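Local coordinates for acetyltransferase (Agrobacterium tumefaciens str., PDB 2DXQ), which probably transfers an acetyl group from acetyl-coenzyme A to an acceptor, as a member of the GNAT acetyltransferase family, at the interface of chains A and B. Sequence-based numbering; all coordinates share one arbitrary frame. Chains: chain A/B, Acetyltransferase.

Contact 1: the interface of chains A and B. Residues chain A 107, 111, 116-118; chain B 147-149.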
loop_
_atom_site.group_PDB
_atom_site.type_symbol
_atom_site.label_atom_id
_atom_site.label_comp_id
_atom_site.label_asym_id
_atom_site.label_seq_id
_atom_site.Cartn_x
_atom_site.Cartn_y
_atom_site.Cartn_z
ATOM N N ILE A 107 -8.614 -7.196 7.536
ATOM C CA ILE A 107 -8.103 -6.489 8.726
ATOM C C ILE A 107 -7.618 -7.503 9.758
ATOM O O ILE A 107 -6.500 -7.413 10.272
ATOM C CB ILE A 107 -9.169 -5.580 9.333
ATOM C CG1 ILE A 107 -9.400 -4.390 8.391
ATOM C CG2 ILE A 107 -8.729 -5.061 10.724
ATOM C CD1 ILE A 107 -10.671 -3.590 8.688
ATOM N N PHE A 111 -3.794 -8.071 11.305
ATOM C CA PHE A 111 -3.478 -8.019 12.735
ATOM C C PHE A 111 -2.926 -9.351 13.255
ATOM O O PHE A 111 -2.009 -9.365 14.090
ATOM C CB PHE A 111 -4.672 -7.564 13.562
ATOM C CG PHE A 111 -4.988 -6.081 13.431
ATOM C CD1 PHE A 111 -3.994 -5.158 13.117
ATOM C CD2 PHE A 111 -6.282 -5.623 13.649
ATOM C CE1 PHE A 111 -4.286 -3.793 13.003
ATOM C CE2 PHE A 111 -6.587 -4.258 13.544
ATOM C CZ PHE A 111 -5.587 -3.347 13.218
ATOM N N TYR A 116 0.938 -3.429 12.787
ATOM C CA TYR A 116 0.532 -2.429 13.770
ATOM C C TYR A 116 -0.595 -1.517 13.287
ATOM O O TYR A 116 -1.315 -0.913 14.084
ATOM C CB TYR A 116 1.730 -1.636 14.294
ATOM C CG TYR A 116 2.303 -0.598 13.362
ATOM C CD1 TYR A 116 3.312 -0.924 12.463
ATOM C CD2 TYR A 116 1.868 0.726 13.421
ATOM C CE1 TYR A 116 3.862 0.040 11.625
ATOM C CE2 TYR A 116 2.410 1.687 12.576
ATOM C CZ TYR A 116 3.404 1.335 11.687
ATOM O OH TYR A 116 3.961 2.292 10.856
ATOM N N LYS A 117 -0.735 -1.408 11.969
ATOM C CA LYS A 117 -1.806 -0.615 11.391
ATOM C C LYS A 117 -2.225 -1.206 10.049
ATOM O O LYS A 117 -1.457 -1.934 9.400
ATOM C CB LYS A 117 -1.376 0.845 11.212
ATOM C CG LYS A 117 -0.319 1.036 10.143
ATOM C CD LYS A 117 0.076 2.510 9.981
ATOM C CE LYS A 117 1.341 2.596 9.143
ATOM N NZ LYS A 117 1.704 4.021 8.831
ATOM N N VAL A 118 -3.459 -0.922 9.664
ATOM C CA VAL A 118 -3.958 -1.254 8.335
ATOM C C VAL A 118 -4.499 0.041 7.729
ATOM O O VAL A 118 -5.275 0.728 8.373
ATOM C CB VAL A 118 -5.070 -2.333 8.394
ATOM C CG1 VAL A 118 -5.542 -2.689 6.976
ATOM C CG2 VAL A 118 -4.546 -3.590 9.092
ATOM N N ILE B 147 -6.737 1.750 10.745
ATOM C CA ILE B 147 -7.075 1.093 12.011
ATOM C C ILE B 147 -5.767 0.593 12.596
ATOM O O ILE B 147 -4.879 0.154 11.873
ATOM C CB ILE B 147 -8.131 -0.034 11.827
ATOM C CG1 ILE B 147 -8.555 -0.637 13.183
ATOM C CG2 ILE B 147 -7.643 -1.117 10.862
ATOM C CD1 ILE B 147 -9.719 -1.656 13.045
ATOM N N ARG B 148 -5.648 0.682 13.915
ATOM C CA ARG B 148 -4.407 0.337 14.591
ATOM C C ARG B 148 -4.649 -0.723 15.664
ATOM O O ARG B 148 -5.772 -0.880 16.148
ATOM C CB ARG B 148 -3.785 1.588 15.211
ATOM C CG ARG B 148 -3.385 2.664 14.202
ATOM C CD ARG B 148 -2.787 3.908 14.871
ATOM N NE ARG B 148 -1.419 3.681 15.332
ATOM C CZ ARG B 148 -0.322 3.989 14.642
ATOM N NH1 ARG B 148 -0.407 4.553 13.442
ATOM N NH2 ARG B 148 0.877 3.734 15.155
ATOM N N GLN B 149 -3.595 -1.450 16.018
ATOM C CA GLN B 149 -3.638 -2.294 17.211
ATOM C C GLN B 149 -2.460 -1.986 18.140
ATOM O O GLN B 149 -1.341 -1.718 17.675
ATOM C CB GLN B 149 -3.703 -3.784 16.847
ATOM C CG GLN B 149 -2.449 -4.379 16.206
ATOM C CD GLN B 149 -2.494 -5.907 16.147
ATOM O OE1 GLN B 149 -3.290 -6.547 16.849
ATOM N NE2 GLN B 149 -1.637 -6.496 15.317
#
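A:Phe111, at the end of helix 98-112, meets B:Gln149 and B:Ile147 of the C-terminal segment of the other chain, in an intermolecular pairing where strand 143-148 of B runs antiparallel to strand 117-122 of A. The side chains of A:Phe111 and B:Gln149 run past each other in opposite directions, with CB of B:Gln149 over the ring face, 4.0 Å from the centroid. Ring and amide planes stand 32° apart, so the amide leans over the CD1 rim and is not stacked flat. With CG placed between its backbone N and carbonyl carbon (chi1 69°), B:Gln149 carries its extended chain back to helix 98-112. There NE2 donates to O of A:Phe111 at 3.1 Å, in the carbonyl plane and on a lone pair, which would favour this amide rotation. B:Ile147 uses its CG2 branch, which lies 3.8 Å from CZ of A:Phe111 and also touches CB of A:Val118. Its backbone bonds A:Val118 in both directions, N of A:Val118 reaching O of B:Ile147 at 2.8 Å. Farther along, the guanidinium of B:Arg148 lies beside the A:Tyr116 ring, planes 61° apart. The strand pairing ends where N of B:Gln149 donates to O of A:Tyr116 at 3.0 Å, from above the carbonyl plane.

Contact 2: the interface of chains A and B. Residues chain A 83, 119-121; chain B 83, 85, 120-121.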
loop_
_atom_site.group_PDB
_atom_site.type_symbol
_atom_site.label_atom_id
_atom_site.label_comp_id
_atom_site.label_asym_id
_atom_site.label_seq_id
_atom_site.Cartn_x
_atom_site.Cartn_y
_atom_site.Cartn_z
ATOM N N PHE A 83 -1.901 -2.505 3.708
ATOM C CA PHE A 83 -2.927 -1.755 2.984
ATOM C C PHE A 83 -4.020 -2.713 2.551
ATOM O O PHE A 83 -3.768 -3.914 2.319
ATOM C CB PHE A 83 -2.360 -1.160 1.704
ATOM C CG PHE A 83 -1.305 -0.119 1.925
ATOM C CD1 PHE A 83 -1.659 1.204 2.125
ATOM C CD2 PHE A 83 0.036 -0.469 1.906
ATOM C CE1 PHE A 83 -0.679 2.179 2.323
ATOM C CE2 PHE A 83 1.029 0.500 2.085
ATOM C CZ PHE A 83 0.666 1.825 2.292
HETATM N N MSE A 119 -4.104 0.344 6.493
HETATM C CA MSE A 119 -4.499 1.598 5.843
HETATM C C MSE A 119 -5.329 1.345 4.591
HETATM O O MSE A 119 -5.203 0.303 3.947
HETATM C CB MSE A 119 -3.247 2.398 5.462
HETATM C CG MSE A 119 -2.492 2.911 6.673
HETATM SE SE MSE A 119 -0.751 3.611 6.119
HETATM C CE MSE A 119 0.102 1.927 5.755
ATOM N N LEU A 120 -6.132 2.331 4.211
ATOM C CA LEU A 120 -6.934 2.219 3.012
ATOM C C LEU A 120 -7.182 3.612 2.479
ATOM O O LEU A 120 -7.432 4.520 3.257
ATOM C CB LEU A 120 -8.263 1.515 3.333
ATOM C CG LEU A 120 -9.218 1.344 2.153
ATOM C CD1 LEU A 120 -9.958 0.011 2.237
ATOM C CD2 LEU A 120 -10.197 2.513 2.086
ATOM N N LEU A 121 -7.098 3.761 1.155
ATOM C CA LEU A 121 -7.374 5.013 0.478
ATOM C C LEU A 121 -8.515 4.821 -0.495
ATOM O O LEU A 121 -8.508 3.884 -1.298
ATOM C CB LEU A 121 -6.138 5.495 -0.302
ATOM C CG LEU A 121 -5.041 6.154 0.523
ATOM C CD1 LEU A 121 -4.094 6.929 -0.403
ATOM C CD2 LEU A 121 -5.659 7.102 1.527
ATOM N N PHE B 83 2.657 2.570 -3.717
ATOM C CA PHE B 83 2.559 3.384 -2.492
ATOM C C PHE B 83 3.945 3.902 -2.153
ATOM O O PHE B 83 4.945 3.253 -2.484
ATOM C CB PHE B 83 2.083 2.560 -1.306
ATOM C CG PHE B 83 0.667 2.090 -1.409
ATOM C CD1 PHE B 83 -0.384 2.932 -1.044
ATOM C CD2 PHE B 83 0.381 0.793 -1.826
ATOM C CE1 PHE B 83 -1.714 2.488 -1.128
ATOM C CE2 PHE B 83 -0.946 0.347 -1.910
ATOM C CZ PHE B 83 -1.983 1.193 -1.550
ATOM N N GLU B 85 6.079 5.148 1.302
ATOM C CA GLU B 85 6.035 5.119 2.750
ATOM C C GLU B 85 7.347 5.556 3.385
ATOM O O GLU B 85 8.382 5.577 2.726
ATOM C CB GLU B 85 5.685 3.720 3.255
ATOM C CG GLU B 85 4.193 3.488 3.494
ATOM C CD GLU B 85 3.626 4.368 4.611
ATOM O OE1 GLU B 85 4.411 4.919 5.416
ATOM O OE2 GLU B 85 2.392 4.516 4.680
ATOM N N LEU B 120 -0.023 7.903 -1.316
ATOM C CA LEU B 120 0.530 7.890 0.008
ATOM C C LEU B 120 -0.467 8.418 1.023
ATOM O O LEU B 120 -1.353 9.200 0.677
ATOM C CB LEU B 120 1.845 8.657 0.071
ATOM C CG LEU B 120 1.966 10.162 -0.057
ATOM C CD1 LEU B 120 1.590 10.902 1.225
ATOM C CD2 LEU B 120 3.433 10.421 -0.385
ATOM N N LEU B 121 -0.320 7.958 2.254
ATOM C CA LEU B 121 -1.154 8.405 3.367
ATOM C C LEU B 121 -0.282 9.131 4.359
ATOM O O LEU B 121 0.842 8.688 4.686
ATOM C CB LEU B 121 -1.831 7.221 4.079
ATOM C CG LEU B 121 -2.875 6.431 3.287
ATOM C CD1 LEU B 121 -2.239 5.281 2.498
ATOM C CD2 LEU B 121 -3.951 5.881 4.228
#
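This is a mainly apolar patch of a two-fold symmetric dimer interface: side chains from strands 81-88 and 117-122 of A pack against those of 81-89 and 117-123 of B, giving the deposited dimer a hydrophobic centre, though the dimer may not be the biological form. The evidence for stacking is direct: the rings of A:Phe83 and B:Phe83 have centroids 3.7 Å apart and planes within 11° of parallel. The two side chains slide past each other in opposite directions, and each CG lies anti to its own carbonyl carbon, beside the backbone N (chi1 -65° in A), which directs both rings to the same place. CE of the selenomethionine A:Met119 lies over the opposite face of the A:Phe83 ring, offset toward the rim. At its edge, in plane, CD1 of B:Leu121 sits 3.5 Å from CE1 of A:Phe83. A:Leu121 and B:Leu121 also pass antiparallel, and their packing is tight, with CD2 of A:Leu121 at 3.4 Å from CG of B:Leu121. CD2 of B:Leu121, the second methyl of that residue, reaches CB of A:Met119. Beside the stack, the carboxylate oxygen OE2 of B:Glu85 lies 3.6 Å from SE of A:Met119.

Contact 3: the interface of chains A and B. Residues chain A 145-147; chain B 118-119, 137-139.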
loop_
_atom_site.group_PDB
_atom_site.type_symbol
_atom_site.label_atom_id
_atom_site.label_comp_id
_atom_site.label_asym_id
_atom_site.label_seq_id
_atom_site.Cartn_x
_atom_site.Cartn_y
_atom_site.Cartn_z
ATOM N N PHE A 145 -3.013 11.167 -0.553
ATOM C CA PHE A 145 -2.415 11.906 -1.650
ATOM C C PHE A 145 -2.143 10.962 -2.797
ATOM O O PHE A 145 -1.807 9.793 -2.585
ATOM C CB PHE A 145 -1.093 12.543 -1.207
ATOM C CG PHE A 145 -1.279 13.782 -0.371
ATOM C CD1 PHE A 145 -1.463 15.023 -0.983
ATOM C CD2 PHE A 145 -1.303 13.695 1.014
ATOM C CE1 PHE A 145 -1.652 16.178 -0.203
ATOM C CE2 PHE A 145 -1.481 14.842 1.799
ATOM C CZ PHE A 145 -1.666 16.075 1.180
ATOM N N GLN A 146 -2.265 11.479 -4.009
ATOM C CA GLN A 146 -2.104 10.657 -5.193
ATOM C C GLN A 146 -1.563 11.456 -6.375
ATOM O O GLN A 146 -1.904 12.623 -6.570
ATOM C CB GLN A 146 -3.472 10.039 -5.535
ATOM C CG GLN A 146 -3.516 9.339 -6.852
ATOM C CD GLN A 146 -4.937 8.994 -7.254
ATOM O OE1 GLN A 146 -5.888 9.768 -7.032
ATOM N NE2 GLN A 146 -5.093 7.841 -7.841
ATOM N N ILE A 147 -0.716 10.817 -7.171
ATOM C CA ILE A 147 -0.297 11.382 -8.437
ATOM C C ILE A 147 -0.537 10.289 -9.477
ATOM O O ILE A 147 -0.327 9.107 -9.199
ATOM C CB ILE A 147 1.174 11.907 -8.377
ATOM C CG1 ILE A 147 1.576 12.640 -9.665
ATOM C CG2 ILE A 147 2.182 10.791 -7.987
ATOM C CD1 ILE A 147 2.965 13.276 -9.561
ATOM N N VAL B 118 0.456 6.667 -8.038
ATOM C CA VAL B 118 1.305 6.501 -6.872
ATOM C C VAL B 118 0.563 7.190 -5.735
ATOM O O VAL B 118 0.140 8.345 -5.890
ATOM C CB VAL B 118 2.692 7.158 -7.054
ATOM C CG1 VAL B 118 3.526 6.966 -5.791
ATOM C CG2 VAL B 118 3.415 6.571 -8.293
HETATM N N MSE B 119 0.369 6.467 -4.635
HETATM C CA MSE B 119 -0.417 6.967 -3.502
HETATM C C MSE B 119 0.403 7.044 -2.234
HETATM O O MSE B 119 1.389 6.333 -2.064
HETATM C CB MSE B 119 -1.635 6.065 -3.251
HETATM C CG MSE B 119 -2.558 5.965 -4.414
HETATM SE SE MSE B 119 -3.952 4.669 -4.038
HETATM C CE MSE B 119 -2.917 3.054 -4.296
ATOM N N GLY B 137 4.063 17.145 -6.420
ATOM C CA GLY B 137 3.088 16.838 -7.473
ATOM C C GLY B 137 1.860 16.026 -7.055
ATOM O O GLY B 137 1.037 15.667 -7.918
ATOM N N PHE B 138 1.723 15.735 -5.758
ATOM C CA PHE B 138 0.569 14.965 -5.255
ATOM C C PHE B 138 -0.681 15.829 -5.159
ATOM O O PHE B 138 -0.592 17.034 -4.872
ATOM C CB PHE B 138 0.851 14.385 -3.869
ATOM C CG PHE B 138 1.783 13.208 -3.884
ATOM C CD1 PHE B 138 1.320 11.942 -4.260
ATOM C CD2 PHE B 138 3.111 13.362 -3.501
ATOM C CE1 PHE B 138 2.171 10.844 -4.259
ATOM C CE2 PHE B 138 3.978 12.273 -3.496
ATOM C CZ PHE B 138 3.498 11.005 -3.878
ATOM N N VAL B 139 -1.826 15.194 -5.412
ATOM C CA VAL B 139 -3.158 15.811 -5.297
ATOM C C VAL B 139 -3.884 15.162 -4.122
ATOM O O VAL B 139 -3.838 13.943 -3.962
ATOM C CB VAL B 139 -3.974 15.621 -6.603
ATOM C CG1 VAL B 139 -5.335 16.348 -6.519
ATOM C CG2 VAL B 139 -3.180 16.160 -7.810
#
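A:Gln146 and A:Ile147 enter the GNAT-family sheet of chain B as an inserted strand: segment 143-148 of A lies between B strands 117-123 and 139-141, antiparallel to both. Backbone hydrogen bonds give the evidence on each side. Toward strand 139-141, A:Gln146 and B:Val139 exchange a pair of bonds, N of B:Val139 reaching O of A:Gln146 at 2.8 Å with the donor tilted 33° from the carbonyl plane. Toward strand 117-123, A:Ile147 and B:Val118 repeat, with the chains exchanged, the two-way pairing of residues 118 and 147. N of A:Ile147 meets O of B:Val118 at 2.9 Å; the angle at O is 161°, so the donor lies nearly in line with the carbonyl. The side chain of A:Gln146 passes the same carbonyl, its CG 3.9 Å from O of B:Val118.

Apolar packing is centred on B:Phe138. Its CB lies 3.8 Å from CD1 of A:Phe145, whose side chain crosses at about a right angle. The ring meets the inserted backbone by its edge: CA of A:Gln146 is in the ring plane, 3.8 Å from CD1. A:Ile147 also crosses B:Phe138 at about a right angle, its CG2 branch 3.7 Å from CE1. CG1 of A:Ile147 is anti to its backbone N (chi1 -174°) and the chain is extended beyond it, which carries the CD1 end to B:Gly137, 3.5 Å from the carbonyl O.

The three contacts form one run across the A-B interface: the C-alpha centres of contacts 1 and 2 are about 12 Å apart, those of contacts 2 and 3 about 11 Å, and those of contacts 1 and 3 about 23 Å. Contacts 1 and 3 use the same pairing, strand 143-148 of one chain beside the strand beginning at residue 117 of the other, with the chains exchanged; residues 118 and 147 recur in both. Contact 2 lies between them and continues along the 117 strands, sharing residue 119 with contact 3. The reciprocal strand exchange at both ends, with apolar packing at the middle, suggests an intertwined dimer.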